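Local coordinates for putative periplasmic protein (Salmonella enterica, PDB 3OE3) that probably inhibits c-type lysozymes in the periplasm, which would help the bacterium withstand the lysozymes of its host, at residues G51-A56 with K64-G69. Numbering follows the deposited sequence.
Sequences GANYEA and KLYTKG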
loop_
_atom_site.group_PDB
_atom_site.type_symbol
_atom_site.label_atom_id
_atom_site.label_comp_id
_atom_site.label_asym_id
_atom_site.label_seq_id
_atom_site.Cartn_x
_atom_site.Cartn_y
_atom_site.Cartn_z
ATOM N N GLY C 51 -11.618 16.233 7.639
ATOM C CA GLY C 51 -11.012 15.292 8.561
ATOM C C GLY C 51 -9.620 14.853 8.158
ATOM O O GLY C 51 -8.624 15.307 8.719
ATOM N N ALA C 52 -9.537 13.957 7.185
ATOM C CA ALA C 52 -8.240 13.417 6.817
ATOM C C ALA C 52 -8.143 13.286 5.302
ATOM O O ALA C 52 -8.780 12.426 4.697
ATOM C CB ALA C 52 -8.002 12.087 7.510
ATOM N N ASN C 53 -7.348 14.163 4.704
ATOM C CA ASN C 53 -7.247 14.275 3.264
ATOM C C ASN C 53 -5.828 14.007 2.826
ATOM O O ASN C 53 -4.871 14.543 3.403
ATOM C CB ASN C 53 -7.679 15.670 2.827
ATOM C CG ASN C 53 -9.029 16.052 3.396
ATOM O OD1 ASN C 53 -10.025 15.384 3.145
ATOM N ND2 ASN C 53 -9.060 17.105 4.192
ATOM N N TYR C 54 -5.687 13.166 1.811
ATOM C CA TYR C 54 -4.370 12.672 1.408
ATOM C C TYR C 54 -4.060 13.025 -0.036
ATOM O O TYR C 54 -4.961 13.114 -0.871
ATOM C CB TYR C 54 -4.285 11.145 1.586
ATOM C CG TYR C 54 -4.542 10.640 2.993
ATOM C CD1 TYR C 54 -5.847 10.523 3.484
ATOM C CD2 TYR C 54 -3.484 10.281 3.839
ATOM C CE1 TYR C 54 -6.092 10.070 4.770
ATOM C CE2 TYR C 54 -3.732 9.822 5.129
ATOM C CZ TYR C 54 -5.032 9.717 5.583
ATOM O OH TYR C 54 -5.281 9.253 6.857
ATOM N N GLU C 55 -2.777 13.203 -0.333
ATOM C CA GLU C 55 -2.335 13.432 -1.704
ATOM C C GLU C 55 -1.180 12.509 -2.053
ATOM O O GLU C 55 -0.387 12.132 -1.197
ATOM C CB GLU C 55 -1.924 14.897 -1.917
ATOM C CG GLU C 55 -0.687 15.305 -1.146
ATOM C CD GLU C 55 -0.191 16.707 -1.509
ATOM O OE1 GLU C 55 -0.660 17.279 -2.518
ATOM O OE2 GLU C 55 0.681 17.225 -0.783
ATOM N N ALA C 56 -1.086 12.139 -3.323
ATOM C CA ALA C 56 0.007 11.281 -3.764
ATOM C C ALA C 56 1.343 11.963 -3.520
ATOM O O ALA C 56 1.499 13.162 -3.767
ATOM C CB ALA C 56 -0.161 10.940 -5.251
ATOM N N LYS C 64 -6.133 12.451 -5.157
ATOM C CA LYS C 64 -6.350 12.912 -3.804
ATOM C C LYS C 64 -7.530 12.151 -3.188
ATOM O O LYS C 64 -8.553 11.880 -3.845
ATOM C CB LYS C 64 -6.590 14.427 -3.775
ATOM C CG LYS C 64 -5.370 15.247 -4.164
ATOM C CD LYS C 64 -5.657 16.746 -4.064
ATOM C CE LYS C 64 -4.382 17.567 -4.176
ATOM N NZ LYS C 64 -3.567 17.173 -5.354
ATOM N N LEU C 65 -7.363 11.790 -1.924
ATOM C CA LEU C 65 -8.345 11.008 -1.205
ATOM C C LEU C 65 -8.864 11.885 -0.081
ATOM O O LEU C 65 -8.105 12.312 0.809
ATOM C CB LEU C 65 -7.677 9.732 -0.646
ATOM C CG LEU C 65 -8.516 8.872 0.302
ATOM C CD1 LEU C 65 -9.673 8.231 -0.469
ATOM C CD2 LEU C 65 -7.646 7.792 0.996
ATOM N N TYR C 66 -10.153 12.202 -0.131
ATOM C CA TYR C 66 -10.744 13.048 0.886
ATOM C C TYR C 66 -11.625 12.208 1.776
ATOM O O TYR C 66 -12.543 11.547 1.295
ATOM C CB TYR C 66 -11.569 14.159 0.240
ATOM C CG TYR C 66 -10.739 15.079 -0.609
ATOM C CD1 TYR C 66 -10.185 16.229 -0.077
ATOM C CD2 TYR C 66 -10.490 14.789 -1.942
ATOM C CE1 TYR C 66 -9.417 17.072 -0.854
ATOM C CE2 TYR C 66 -9.722 15.628 -2.723
ATOM C CZ TYR C 66 -9.193 16.768 -2.172
ATOM O OH TYR C 66 -8.431 17.611 -2.950
ATOM N N THR C 67 -11.356 12.232 3.076
ATOM C CA THR C 67 -12.129 11.406 3.985
ATOM C C THR C 67 -12.664 12.213 5.157
ATOM O O THR C 67 -12.048 13.187 5.595
ATOM C CB THR C 67 -11.314 10.204 4.516
ATOM O OG1 THR C 67 -10.542 10.598 5.657
ATOM C CG2 THR C 67 -10.385 9.648 3.429
ATOM N N LYS C 68 -13.822 11.784 5.646
ATOM C CA LYS C 68 -14.541 12.449 6.715
ATOM C C LYS C 68 -15.334 11.377 7.435
ATOM O O LYS C 68 -16.268 10.821 6.871
ATOM C CB LYS C 68 -15.491 13.492 6.130
ATOM C CG LYS C 68 -16.265 14.288 7.164
ATOM C CD LYS C 68 -15.346 15.188 7.964
ATOM C CE LYS C 68 -16.126 15.968 9.014
ATOM N NZ LYS C 68 -17.244 16.738 8.401
ATOM N N GLY C 69 -14.961 11.077 8.676
ATOM C CA GLY C 69 -15.617 10.013 9.415
ATOM C C GLY C 69 -15.492 8.682 8.688
ATOM O O GLY C 69 -14.385 8.201 8.417
HETATM O O HOH W 1 -12.287 15.739 4.292
#
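Strands 52-56 and 64-68 form an antiparallel beta hairpin in which the regular ladder is supplemented, near one end, by a hydroxyl and a water. The pairing is tightest at Tyr54 and Leu65, a hydrogen-bonded pair: Tyr54 N reaches Leu65 O at 2.8 Å, in the carbonyl plane and nearly straight (166°), and Leu65 N returns a bond to Tyr54 O at 2.9 Å. Their side chains run side by side on the barrel's inner face, Tyr54 CD1 lying 4.1 Å from Leu65 CD2. At the next hydrogen-bonded pair Ala52 N-H points straight at Thr67 O, though from above the carbonyl plane, and the return bond from Thr67 N to Ala52 O is bent and weak. The hydroxyl of Thr67 adds a second, shorter bond to the same oxygen. With OG1 set between the backbone N and the carbonyl carbon (chi1 85°), it donates to Ala52 O at 2.7 Å along a lone pair, so two donors of one residue grip a single oxygen.

On the opposite face Asn53 is buried and crosses Tyr66 at about a right angle, its amide turned 50° from the ring and OD1 3.3 Å from Tyr66 CD1. A water donates to Asn53 OD1 at 2.6 Å and to Thr67 O, bridging the strands. Tyr66, Glu55 and Lys64 make up the looser, partly solvent-exposed side. Glu55 and Lys64 lie alongside each other, Lys64 bending at its end, yet Glu55 OE1 and Lys64 NZ remain 4.1 Å apart, beyond a salt bridge.

Within the eight-stranded antiparallel barrel of this lysozyme-inhibitor family, the hairpin lies between strands 39-45 and 71-76: Tyr54 packs on Met43 and Leu45, Thr67 on Ala72, while Leu65 crosses the interior to Met18, Val20 and Tyr22 of strand 16-24.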